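Local coordinates for protein encapsulated ferritin (Haliangium ochraceum, PDB 5N5F) that oxidises Fe(2+) to Fe(3+) with oxygen as a ferritin-like ferroxidase cargo inside an encapsulin nanocompartment, where the mineralised iron is deposited, at the interface of chains A and B and the interface of chains A and C. Sequence-based numbering; all coordinates share one arbitrary frame. Chains: chain A/B/C, encapsulated ferritin.

The chains are the N-terminal EncFtn-like part of the protein, a decameric ring in crystals, each subunit using different surfaces toward two neighbours. Contacts 1 and 2, with C-alpha centres about 13 Å apart, belong to the A–B interface and share the positions of A:Asn57, B:Glu31 and B:His64 with chains exchanged; they build and flank the probable iron site. Contacts 3 and 4, their C-alpha centres about 23 Å apart, hold A to C through helices 16-44 and 77-86 and the end of this N-terminal construct. Helix 16-44 joins contacts 2 and 3 (C-alpha centres about 15 Å apart); two alternating two-fold interfaces can thus close a ring.

Contact 1: the interface of chains A and B. Residues chain A 53, 56-57; chain B 31, 64, 67.
A:Asn57 and B:His64 meet where the helices 48-75 of the two subunits run antiparallel, both residues having ordinary helical backbone angles. The A:Asn57 amide lies flat over one face of the B:His64 imidazole, the planes only 8° apart and the two side chains running alongside, pointing opposite ways. Amide carbon CG of A:Asn57 stands 3.5 Å from B:His64 CG, while its carbonyl OD1 lies 3.4 Å from B:His64 CD2. An amide suits this place because it is as flat as the ring and still has polar ends to be held. A:His56 fixes its rotation: ND1 donates to A:Asn57 OD1 at 3.2 Å in a nearly straight bond (168° at H), from within the imidazole plane but tilted from the carbonyl plane. B:Met67 comes tip to tip with the amide. A bend at its third torsion (61°) brings methyl CE to 3.5 Å from A:Asn57 OD1. The same flexible thioether makes an apolar contact on the other residue, CE lying 4.0 Å from A:Val53 CG1. An alanine in place of B:His64 would probably leave the A:Asn57 amide without its stacking partner and open a gap beside it. B:His64 and B:Glu31 are both probable iron ligands, so this stack of side chains, part of the dimer interface, probably holds the histidine ring in the orientation needed at the ferroxidase site.

Contact 2: the interface of chains A and B. Residues chain A 27, 30-31, 61, 64; chain B 38, 41, 54, 57, 61.
A:Glu61 and B:Glu61 point tip to tip across the two-fold axis, their carboxylate planes 88° apart. Their OE2 atoms are modelled 2.5 Å from each other, too close, so that distance is doubtful and nothing is read from it. Both chains bend at the second torsion (-53° and -52°), which folds the carboxylates back toward the axis. Beside them, A:His64 places ND1 3.2 Å from B:Glu61 OE2. Glu31, Glu61 and His64 of each chain are probable iron ligands, and oxygen-rich carboxylates with an imidazole nitrogen suit that metal. In the next layer, B:Tyr38 brings its phenol OH to A:Glu31 OE2 at 3.0 Å, a hydrogen bond that would steady the carboxylate, with ring and carboxylate nearly perpendicular. B:Asn57 stacks flat on A:His64, the twin of an arrangement elsewhere in the interface. Farther out, extended A:Glu30 meets B:Arg41 end-on: NH2 reaches OE1 at 2.5 Å, a salt bridge arriving from above the carboxylate plane, and NH1 reaches OE2 at 3.2 Å. Arginine suits the spot because its two terminal nitrogens can serve both oxygens. A:Thr27 fills the space alongside, its methyl CG2 3.9 Å from B:Leu54 CD2, while its hydroxyl takes a weak bond from B:Arg41. The site lies between helices 16-44 and 48-75 of both subunits, with the carboxylates at the dyad; the salt bridge lies away from the dyad, and its twin lies on the other side of it.

Contact 3: the interface of chains A and C. Residues chain A 22, 25-26, 79; chain C 32, 35-36, 40.
C:Asp36 reaches across to A:His22 and A:Leu25 from helix 16-44 of its own subunit. Its CB packs 3.7 Å from methyl CD1 of A:Leu25, the two side chains lying alongside with their tips pointing opposite ways. With CG anti to the backbone N (chi1 -173°), the carboxylate is carried on toward the imidazole. At the tip, OD2 accepts from A:His22 ND1 at 2.5 Å, short and nearly straight (170° at H); the syn lone pair is used, and the oxygen lies in the ring plane. The other oxygen, OD1, lies 3.3 Å from A:His22 CB and takes a bond from C:Gln40 NE2 at 3.1 Å, which comes from above the carboxylate plane. The glutamine amide thereby holds the aspartate from its own chain. An acid suits this place because it can accept from both neighbours, and its charge would probably favour a protonated histidine. Away from these polar tips, branched and aromatic groups close the contact: C:Val35 CG1 sits 4.0 Å from A:Leu25 CD1, and also touches ring atom CE1 of A:Phe79 tip to tip. C:Leu32 CD2 approaches A:Phe79 CZ at 4.1 Å, set roughly perpendicular to it. The site joins the two subunits by a directed polar link beside an apolar patch, and so probably helps hold the decameric ring together.

Contact 4: the interface of chains A and C. Residues chain A 86, 88-93, 96; chain C 70, 73-74.
A charged, bond-rich interface forms where the end of this N-terminal construct, from A:Phe88 to A:Ile93, docks on C:Glu70, C:Arg73 and C:Arg74, tying neighbouring subunits of the decameric ring. C:Glu70 OE1 takes A:Phe88 N at 2.9 Å and C:Arg73 NE from opposite faces of the carboxylate plane. Its OE2 receives A:Thr89 N at 3.1 Å and both arginines. C:Arg73 grips the carboxylate side-on, and C:Arg74 NE adds a salt bridge to OE2 at 2.7 Å. An alanine in place of C:Glu70 would probably leave the amides of A:Phe88 and A:Thr89 without their acceptor, C:Arg73 without the carboxylate it grips, and C:Arg74 less firmly held. C:Arg74, extended throughout (chi2 179°), holds A:Arg91 O with NH1 and NH2, each at 2.9 Å; NH2 also donates to A:Thr89 OG1 at 2.5 Å. A:Thr89 OG1 is likely to give its hydrogen to A:Tyr86 O at 2.7 Å, with C:Glu70 OE2 a longer alternative at 3.3 Å. A:Ile93 CG1 lies over one face of the C:Arg74 guanidinium, toward its rim, and A:Phe88 CD1 lies 3.6 Å from C:Arg73 CD. In the fold, A:Tyr86 ends helix 77-86, loop runs to A:Pro92 and A:Ile93 opens 3-10 helix 93-95, while C:Arg74 lies just beyond helix 48-73, whose last turn holds C:Glu70 and C:Arg73.

Contact 1: the interface of chains A and B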
loop_
_atom_site.group_PDB
_atom_site.type_symbol
_atom_site.label_atom_id
_atom_site.label_comp_id
_atom_site.label_asym_id
_atom_site.label_seq_id
_atom_site.Cartn_x
_atom_site.Cartn_y
_atom_site.Cartn_z
ATOM N N VAL A 53 -29.356 -1.422 -7.960
ATOM C CA VAL A 53 -28.335 -1.110 -8.955
ATOM C C VAL A 53 -27.061 -1.901 -8.679
ATOM O O VAL A 53 -26.400 -2.383 -9.606
ATOM C CB VAL A 53 -28.066 0.406 -8.984
ATOM C CG1 VAL A 53 -26.937 0.738 -9.954
ATOM C CG2 VAL A 53 -29.332 1.159 -9.369
ATOM N N HIS A 56 -27.556 -5.615 -9.684
ATOM C CA HIS A 56 -27.617 -5.773 -11.133
ATOM C C HIS A 56 -26.227 -5.702 -11.748
ATOM O O HIS A 56 -25.868 -6.526 -12.597
ATOM C CB HIS A 56 -28.525 -4.705 -11.738
ATOM C CG HIS A 56 -28.587 -4.741 -13.233
ATOM N ND1 HIS A 56 -27.738 -4.004 -14.032
ATOM C CD2 HIS A 56 -29.398 -5.423 -14.077
ATOM C CE1 HIS A 56 -28.024 -4.230 -15.302
ATOM N NE2 HIS A 56 -29.028 -5.087 -15.356
ATOM N N ASN A 57 -25.428 -4.716 -11.337
ATOM C CA ASN A 57 -24.083 -4.598 -11.882
ATOM C C ASN A 57 -23.161 -5.681 -11.331
ATOM O O ASN A 57 -22.272 -6.153 -12.047
ATOM C CB ASN A 57 -23.530 -3.200 -11.600
ATOM C CG ASN A 57 -24.359 -2.107 -12.260
ATOM O OD1 ASN A 57 -25.167 -2.377 -13.150
ATOM N ND2 ASN A 57 -24.156 -0.867 -11.832
ATOM N N GLU B 31 -15.575 1.667 -10.903
ATOM C CA GLU B 31 -15.966 1.467 -12.292
ATOM C C GLU B 31 -15.125 2.327 -13.228
ATOM O O GLU B 31 -14.718 1.867 -14.301
ATOM C CB GLU B 31 -17.459 1.755 -12.454
ATOM C CG GLU B 31 -18.339 0.675 -11.822
ATOM C CD GLU B 31 -19.705 1.176 -11.390
ATOM O OE1 GLU B 31 -19.921 2.407 -11.365
ATOM O OE2 GLU B 31 -20.566 0.328 -11.064
ATOM N N HIS B 64 -22.154 1.135 -16.148
ATOM C CA HIS B 64 -22.326 1.022 -14.706
ATOM C C HIS B 64 -21.997 2.338 -14.014
ATOM O O HIS B 64 -22.697 2.747 -13.081
ATOM C CB HIS B 64 -21.451 -0.109 -14.167
ATOM C CG HIS B 64 -21.841 -1.464 -14.669
ATOM N ND1 HIS B 64 -21.169 -2.614 -14.309
ATOM C CD2 HIS B 64 -22.833 -1.855 -15.502
ATOM C CE1 HIS B 64 -21.733 -3.653 -14.898
ATOM N NE2 HIS B 64 -22.744 -3.220 -15.628
ATOM N N MET B 67 -24.870 4.794 -14.567
ATOM C CA MET B 67 -25.994 4.406 -13.722
ATOM C C MET B 67 -25.779 4.884 -12.294
ATOM O O MET B 67 -26.670 5.488 -11.683
ATOM C CB MET B 67 -26.181 2.889 -13.747
ATOM C CG MET B 67 -26.726 2.338 -15.054
ATOM S SD MET B 67 -26.577 0.540 -15.187
ATOM C CE MET B 67 -27.578 0.016 -13.802
#

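Contact 2: the interface of chains A and B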
loop_
_atom_site.group_PDB
_atom_site.type_symbol
_atom_site.label_atom_id
_atom_site.label_comp_id
_atom_site.label_asym_id
_atom_site.label_seq_id
_atom_site.Cartn_x
_atom_site.Cartn_y
_atom_site.Cartn_z
ATOM N N THR A 27 -7.584 -9.163 -15.065
ATOM C CA THR A 27 -8.943 -8.745 -15.395
ATOM C C THR A 27 -9.961 -9.592 -14.643
ATOM O O THR A 27 -10.892 -9.064 -14.019
ATOM C CB THR A 27 -9.172 -8.845 -16.906
ATOM O OG1 THR A 27 -8.211 -8.031 -17.593
ATOM C CG2 THR A 27 -10.576 -8.387 -17.277
ATOM N N GLU A 30 -9.921 -8.573 -10.967
ATOM C CA GLU A 30 -10.641 -7.334 -10.694
ATOM C C GLU A 30 -12.147 -7.544 -10.786
ATOM O O GLU A 30 -12.913 -6.974 -9.998
ATOM C CB GLU A 30 -10.188 -6.243 -11.665
ATOM C CG GLU A 30 -8.739 -5.822 -11.477
ATOM C CD GLU A 30 -8.210 -5.012 -12.641
ATOM O OE1 GLU A 30 -8.969 -4.786 -13.608
ATOM O OE2 GLU A 30 -7.032 -4.603 -12.591
ATOM N N GLU A 31 -12.591 -8.368 -11.735
ATOM C CA GLU A 31 -14.020 -8.617 -11.871
ATOM C C GLU A 31 -14.555 -9.410 -10.684
ATOM O O GLU A 31 -15.654 -9.130 -10.189
ATOM C CB GLU A 31 -14.289 -9.328 -13.195
ATOM C CG GLU A 31 -14.008 -8.428 -14.398
ATOM C CD GLU A 31 -13.843 -9.190 -15.695
ATOM O OE1 GLU A 31 -13.575 -10.408 -15.644
ATOM O OE2 GLU A 31 -13.972 -8.565 -16.768
ATOM N N GLU A 61 -20.835 -8.199 -13.562
ATOM C CA GLU A 61 -19.429 -8.489 -13.287
ATOM C C GLU A 61 -19.174 -9.992 -13.287
ATOM O O GLU A 61 -18.114 -10.449 -13.731
ATOM C CB GLU A 61 -19.009 -7.879 -11.949
ATOM C CG GLU A 61 -19.049 -6.356 -11.905
ATOM C CD GLU A 61 -18.276 -5.722 -13.040
ATOM O OE1 GLU A 61 -17.076 -6.037 -13.197
ATOM O OE2 GLU A 61 -18.877 -4.931 -13.791
ATOM N N HIS A 64 -18.905 -10.915 -16.848
ATOM C CA HIS A 64 -17.609 -10.511 -17.383
ATOM C C HIS A 64 -16.514 -11.483 -16.964
ATOM O O HIS A 64 -15.647 -11.838 -17.770
ATOM C CB HIS A 64 -17.265 -9.095 -16.917
ATOM C CG HIS A 64 -18.175 -8.040 -17.460
ATOM N ND1 HIS A 64 -17.988 -6.696 -17.212
ATOM C CD2 HIS A 64 -19.279 -8.127 -18.241
ATOM C CE1 HIS A 64 -18.937 -6.003 -17.815
ATOM N NE2 HIS A 64 -19.732 -6.847 -18.446
ATOM N N TYR B 38 -8.943 -1.237 -18.481
ATOM C CA TYR B 38 -9.308 -2.071 -19.623
ATOM C C TYR B 38 -8.752 -1.497 -20.919
ATOM O O TYR B 38 -8.237 -2.240 -21.761
ATOM C CB TYR B 38 -10.825 -2.218 -19.715
ATOM C CG TYR B 38 -11.427 -3.166 -18.698
ATOM C CD1 TYR B 38 -10.711 -3.579 -17.578
ATOM C CD2 TYR B 38 -12.713 -3.655 -18.866
ATOM C CE1 TYR B 38 -11.270 -4.443 -16.652
ATOM C CE2 TYR B 38 -13.277 -4.524 -17.951
ATOM C CZ TYR B 38 -12.554 -4.913 -16.847
ATOM O OH TYR B 38 -13.125 -5.774 -15.939
ATOM N N ARG B 41 -5.010 -2.226 -21.102
ATOM C CA ARG B 41 -4.708 -3.625 -21.381
ATOM C C ARG B 41 -5.121 -4.017 -22.794
ATOM O O ARG B 41 -4.439 -4.828 -23.432
ATOM C CB ARG B 41 -5.386 -4.523 -20.346
ATOM C CG ARG B 41 -4.771 -4.392 -18.954
ATOM C CD ARG B 41 -5.051 -5.607 -18.087
ATOM N NE ARG B 41 -6.397 -5.590 -17.525
ATOM C CZ ARG B 41 -6.715 -5.098 -16.330
ATOM N NH1 ARG B 41 -5.786 -4.572 -15.543
ATOM N NH2 ARG B 41 -7.976 -5.136 -15.919
ATOM N N LEU B 54 -12.149 -7.221 -23.855
ATOM C CA LEU B 54 -11.791 -6.141 -22.943
ATOM C C LEU B 54 -12.562 -4.866 -23.265
ATOM O O LEU B 54 -13.050 -4.183 -22.358
ATOM C CB LEU B 54 -10.285 -5.888 -23.004
ATOM C CG LEU B 54 -9.380 -6.914 -22.316
ATOM C CD1 LEU B 54 -7.926 -6.615 -22.632
ATOM C CD2 LEU B 54 -9.600 -6.935 -20.809
ATOM N N ASN B 57 -16.428 -5.245 -22.345
ATOM C CA ASN B 57 -16.722 -5.134 -20.925
ATOM C C ASN B 57 -16.336 -3.764 -20.383
ATOM O O ASN B 57 -16.999 -3.256 -19.472
ATOM C CB ASN B 57 -16.010 -6.249 -20.156
ATOM C CG ASN B 57 -16.557 -7.627 -20.496
ATOM O OD1 ASN B 57 -17.632 -7.755 -21.090
ATOM N ND2 ASN B 57 -15.824 -8.666 -20.117
ATOM N N GLU B 61 -18.659 -1.227 -18.175
ATOM C CA GLU B 61 -18.223 -0.519 -16.975
ATOM C C GLU B 61 -18.602 0.955 -17.051
ATOM O O GLU B 61 -19.002 1.550 -16.045
ATOM C CB GLU B 61 -16.714 -0.676 -16.776
ATOM C CG GLU B 61 -16.251 -2.114 -16.550
ATOM C CD GLU B 61 -17.009 -2.811 -15.436
ATOM O OE1 GLU B 61 -17.079 -2.255 -14.319
ATOM O OE2 GLU B 61 -17.550 -3.907 -15.686
#

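Contact 3: the interface of chains A and C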
loop_
_atom_site.group_PDB
_atom_site.type_symbol
_atom_site.label_atom_id
_atom_site.label_comp_id
_atom_site.label_asym_id
_atom_site.label_seq_id
_atom_site.Cartn_x
_atom_site.Cartn_y
_atom_site.Cartn_z
ATOM N N HIS A 22 -1.336 -12.922 -18.244
ATOM C CA HIS A 22 -1.316 -11.990 -17.123
ATOM C C HIS A 22 -2.422 -10.953 -17.263
ATOM O O HIS A 22 -3.164 -10.680 -16.310
ATOM C CB HIS A 22 0.051 -11.312 -17.039
ATOM C CG HIS A 22 0.037 -10.022 -16.284
ATOM N ND1 HIS A 22 -0.199 -9.959 -14.928
ATOM C CD2 HIS A 22 0.213 -8.744 -16.696
ATOM C CE1 HIS A 22 -0.154 -8.699 -14.534
ATOM N NE2 HIS A 22 0.093 -7.941 -15.588
ATOM N N LEU A 25 -5.648 -12.601 -16.515
ATOM C CA LEU A 25 -5.767 -13.054 -15.132
ATOM C C LEU A 25 -6.065 -11.890 -14.187
ATOM O O LEU A 25 -6.881 -12.029 -13.268
ATOM C CB LEU A 25 -4.496 -13.796 -14.712
ATOM C CG LEU A 25 -4.398 -15.257 -15.182
ATOM C CD1 LEU A 25 -2.979 -15.784 -15.032
ATOM C CD2 LEU A 25 -5.360 -16.143 -14.414
ATOM N N VAL A 26 -5.431 -10.734 -14.392
ATOM C CA VAL A 26 -5.733 -9.597 -13.522
ATOM C C VAL A 26 -7.125 -9.053 -13.817
ATOM O O VAL A 26 -7.801 -8.540 -12.915
ATOM C CB VAL A 26 -4.657 -8.500 -13.646
ATOM C CG1 VAL A 26 -3.294 -9.051 -13.240
ATOM C CG2 VAL A 26 -4.613 -7.915 -15.052
ATOM N N PHE A 79 -5.880 -25.045 -17.336
ATOM C CA PHE A 79 -7.217 -24.601 -16.949
ATOM C C PHE A 79 -8.284 -25.527 -17.520
ATOM O O PHE A 79 -9.232 -25.902 -16.821
ATOM C CB PHE A 79 -7.464 -23.162 -17.410
ATOM C CG PHE A 79 -7.105 -22.120 -16.381
ATOM C CD1 PHE A 79 -5.835 -21.568 -16.347
ATOM C CD2 PHE A 79 -8.042 -21.686 -15.456
ATOM C CE1 PHE A 79 -5.500 -20.607 -15.403
ATOM C CE2 PHE A 79 -7.717 -20.723 -14.510
ATOM C CZ PHE A 79 -6.442 -20.184 -14.485
ATOM N N LEU C 32 -5.607 -17.356 -8.104
ATOM C CA LEU C 32 -5.376 -16.861 -9.456
ATOM C C LEU C 32 -4.161 -15.946 -9.515
ATOM O O LEU C 32 -3.436 -15.946 -10.516
ATOM C CB LEU C 32 -6.620 -16.138 -9.973
ATOM C CG LEU C 32 -7.860 -17.022 -10.147
ATOM C CD1 LEU C 32 -9.080 -16.176 -10.482
ATOM C CD2 LEU C 32 -7.638 -18.082 -11.217
ATOM N N VAL C 35 -1.181 -18.167 -9.777
ATOM C CA VAL C 35 -1.057 -18.696 -11.133
ATOM C C VAL C 35 -0.294 -17.714 -12.012
ATOM O O VAL C 35 0.629 -18.090 -12.746
ATOM C CB VAL C 35 -2.449 -19.018 -11.711
ATOM C CG1 VAL C 35 -2.374 -19.285 -13.210
ATOM C CG2 VAL C 35 -3.046 -20.230 -10.994
ATOM N N ASP C 36 -0.669 -16.437 -11.950
ATOM C CA ASP C 36 0.018 -15.425 -12.744
ATOM C C ASP C 36 1.475 -15.294 -12.317
ATOM O O ASP C 36 2.388 -15.350 -13.150
ATOM C CB ASP C 36 -0.713 -14.087 -12.611
ATOM C CG ASP C 36 -0.165 -13.022 -13.539
ATOM O OD1 ASP C 36 0.527 -13.376 -14.519
ATOM O OD2 ASP C 36 -0.440 -11.827 -13.290
ATOM N N GLN C 40 5.116 -16.189 -14.381
ATOM C CA GLN C 40 6.088 -15.138 -14.663
ATOM C C GLN C 40 7.476 -15.536 -14.178
ATOM O O GLN C 40 8.471 -15.368 -14.892
ATOM C CB GLN C 40 5.655 -13.828 -14.004
ATOM C CG GLN C 40 4.405 -13.202 -14.595
ATOM C CD GLN C 40 4.156 -11.798 -14.067
ATOM O OE1 GLN C 40 5.094 -11.048 -13.796
ATOM N NE2 GLN C 40 2.887 -11.440 -13.912
#

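Contact 4: the interface of chains A and C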
loop_
_atom_site.group_PDB
_atom_site.type_symbol
_atom_site.label_atom_id
_atom_site.label_comp_id
_atom_site.label_asym_id
_atom_site.label_seq_id
_atom_site.Cartn_x
_atom_site.Cartn_y
_atom_site.Cartn_z
ATOM N N TYR A 86 -13.815 -30.445 -12.249
ATOM C CA TYR A 86 -14.557 -29.985 -11.081
ATOM C C TYR A 86 -15.859 -29.257 -11.391
ATOM O O TYR A 86 -16.785 -29.329 -10.582
ATOM C CB TYR A 86 -13.674 -29.067 -10.228
ATOM C CG TYR A 86 -12.535 -29.798 -9.557
ATOM C CD1 TYR A 86 -12.734 -30.498 -8.375
ATOM C CD2 TYR A 86 -11.263 -29.794 -10.109
ATOM C CE1 TYR A 86 -11.697 -31.169 -7.760
ATOM C CE2 TYR A 86 -10.221 -30.460 -9.506
ATOM C CZ TYR A 86 -10.442 -31.146 -8.330
ATOM O OH TYR A 86 -9.403 -31.808 -7.727
ATOM N N PHE A 88 -19.489 -28.006 -12.616
ATOM C CA PHE A 88 -20.791 -28.609 -12.907
ATOM C C PHE A 88 -20.860 -30.051 -12.404
ATOM O O PHE A 88 -21.388 -30.936 -13.081
ATOM C CB PHE A 88 -21.116 -28.547 -14.403
ATOM C CG PHE A 88 -21.113 -27.158 -14.970
ATOM C CD1 PHE A 88 -22.076 -26.236 -14.589
ATOM C CD2 PHE A 88 -20.155 -26.775 -15.893
ATOM C CE1 PHE A 88 -22.075 -24.958 -15.111
ATOM C CE2 PHE A 88 -20.149 -25.498 -16.418
ATOM C CZ PHE A 88 -21.109 -24.589 -16.027
ATOM N N THR A 89 -20.336 -30.285 -11.205
ATOM C CA THR A 89 -20.308 -31.605 -10.590
ATOM C C THR A 89 -21.270 -31.652 -9.408
ATOM O O THR A 89 -21.862 -30.644 -9.017
ATOM C CB THR A 89 -18.887 -31.958 -10.138
ATOM O OG1 THR A 89 -18.412 -30.956 -9.229
ATOM C CG2 THR A 89 -17.955 -32.042 -11.340
ATOM N N GLU A 90 -21.417 -32.847 -8.834
ATOM C CA GLU A 90 -22.363 -33.076 -7.744
ATOM C C GLU A 90 -21.733 -33.670 -6.496
ATOM O O GLU A 90 -22.126 -33.308 -5.384
ATOM C CB GLU A 90 -23.499 -33.997 -8.220
ATOM C CG GLU A 90 -24.657 -33.267 -8.886
ATOM C CD GLU A 90 -25.446 -32.408 -7.912
ATOM O OE1 GLU A 90 -25.112 -32.412 -6.707
ATOM O OE2 GLU A 90 -26.399 -31.730 -8.349
ATOM N N ARG A 91 -20.770 -34.582 -6.641
ATOM C CA ARG A 91 -20.151 -35.209 -5.486
ATOM C C ARG A 91 -19.419 -34.165 -4.641
ATOM O O ARG A 91 -19.156 -33.050 -5.103
ATOM C CB ARG A 91 -19.171 -36.293 -5.934
ATOM C CG ARG A 91 -19.804 -37.421 -6.740
ATOM C CD ARG A 91 -18.759 -38.194 -7.538
ATOM N NE ARG A 91 -17.796 -38.884 -6.682
ATOM C CZ ARG A 91 -16.694 -39.483 -7.125
ATOM N NH1 ARG A 91 -15.879 -40.086 -6.272
ATOM N NH2 ARG A 91 -16.398 -39.476 -8.419
ATOM N N PRO A 92 -19.083 -34.499 -3.396
ATOM C CA PRO A 92 -18.222 -33.611 -2.604
ATOM C C PRO A 92 -16.947 -33.272 -3.362
ATOM O O PRO A 92 -16.282 -34.146 -3.923
ATOM C CB PRO A 92 -17.937 -34.428 -1.341
ATOM C CG PRO A 92 -19.121 -35.318 -1.206
ATOM C CD PRO A 92 -19.534 -35.665 -2.614
ATOM N N ILE A 93 -16.604 -31.981 -3.366
ATOM C CA ILE A 93 -15.559 -31.484 -4.261
ATOM C C ILE A 93 -14.259 -32.254 -4.062
ATOM O O ILE A 93 -13.541 -32.542 -5.027
ATOM C CB ILE A 93 -15.366 -29.969 -4.055
ATOM C CG1 ILE A 93 -16.624 -29.219 -4.503
ATOM C CG2 ILE A 93 -14.157 -29.454 -4.830
ATOM C CD1 ILE A 93 -17.342 -28.504 -3.382
ATOM N N LEU A 96 -13.495 -35.455 -6.048
ATOM C CA LEU A 96 -13.112 -35.316 -7.449
ATOM C C LEU A 96 -11.610 -35.076 -7.574
ATOM O O LEU A 96 -11.017 -35.334 -8.621
ATOM C CB LEU A 96 -13.888 -34.172 -8.102
ATOM C CG LEU A 96 -15.413 -34.289 -8.046
ATOM C CD1 LEU A 96 -16.061 -32.938 -8.331
ATOM C CD2 LEU A 96 -15.916 -35.346 -9.026
ATOM N N GLU C 70 -16.086 -23.990 -8.224
ATOM C CA GLU C 70 -17.219 -24.911 -8.225
ATOM C C GLU C 70 -18.027 -24.780 -6.942
ATOM O O GLU C 70 -19.261 -24.849 -6.970
ATOM C CB GLU C 70 -16.730 -26.348 -8.412
ATOM C CG GLU C 70 -17.800 -27.422 -8.218
ATOM C CD GLU C 70 -18.944 -27.320 -9.212
ATOM O OE1 GLU C 70 -18.853 -26.508 -10.159
ATOM O OE2 GLU C 70 -19.938 -28.064 -9.048
ATOM N N ARG C 73 -20.169 -21.855 -7.515
ATOM C CA ARG C 73 -21.243 -22.145 -8.459
ATOM C C ARG C 73 -22.404 -22.854 -7.773
ATOM O O ARG C 73 -23.572 -22.614 -8.105
ATOM C CB ARG C 73 -20.712 -23.000 -9.612
ATOM C CG ARG C 73 -21.704 -23.179 -10.752
ATOM C CD ARG C 73 -21.371 -24.405 -11.585
ATOM N NE ARG C 73 -21.501 -25.630 -10.799
ATOM C CZ ARG C 73 -22.641 -26.290 -10.613
ATOM N NH1 ARG C 73 -23.769 -25.854 -11.158
ATOM N NH2 ARG C 73 -22.651 -27.392 -9.876
ATOM N N ARG C 74 -22.106 -23.730 -6.813
ATOM C CA ARG C 74 -23.132 -24.533 -6.158
ATOM C C ARG C 74 -23.969 -23.736 -5.163
ATOM O O ARG C 74 -24.987 -24.250 -4.686
ATOM C CB ARG C 74 -22.483 -25.728 -5.449
ATOM C CG ARG C 74 -21.881 -26.762 -6.400
ATOM C CD ARG C 74 -21.226 -27.909 -5.639
ATOM N NE ARG C 74 -20.603 -28.892 -6.523
ATOM C CZ ARG C 74 -20.027 -30.014 -6.099
ATOM N NH1 ARG C 74 -19.992 -30.293 -4.802
ATOM N NH2 ARG C 74 -19.483 -30.861 -6.966
#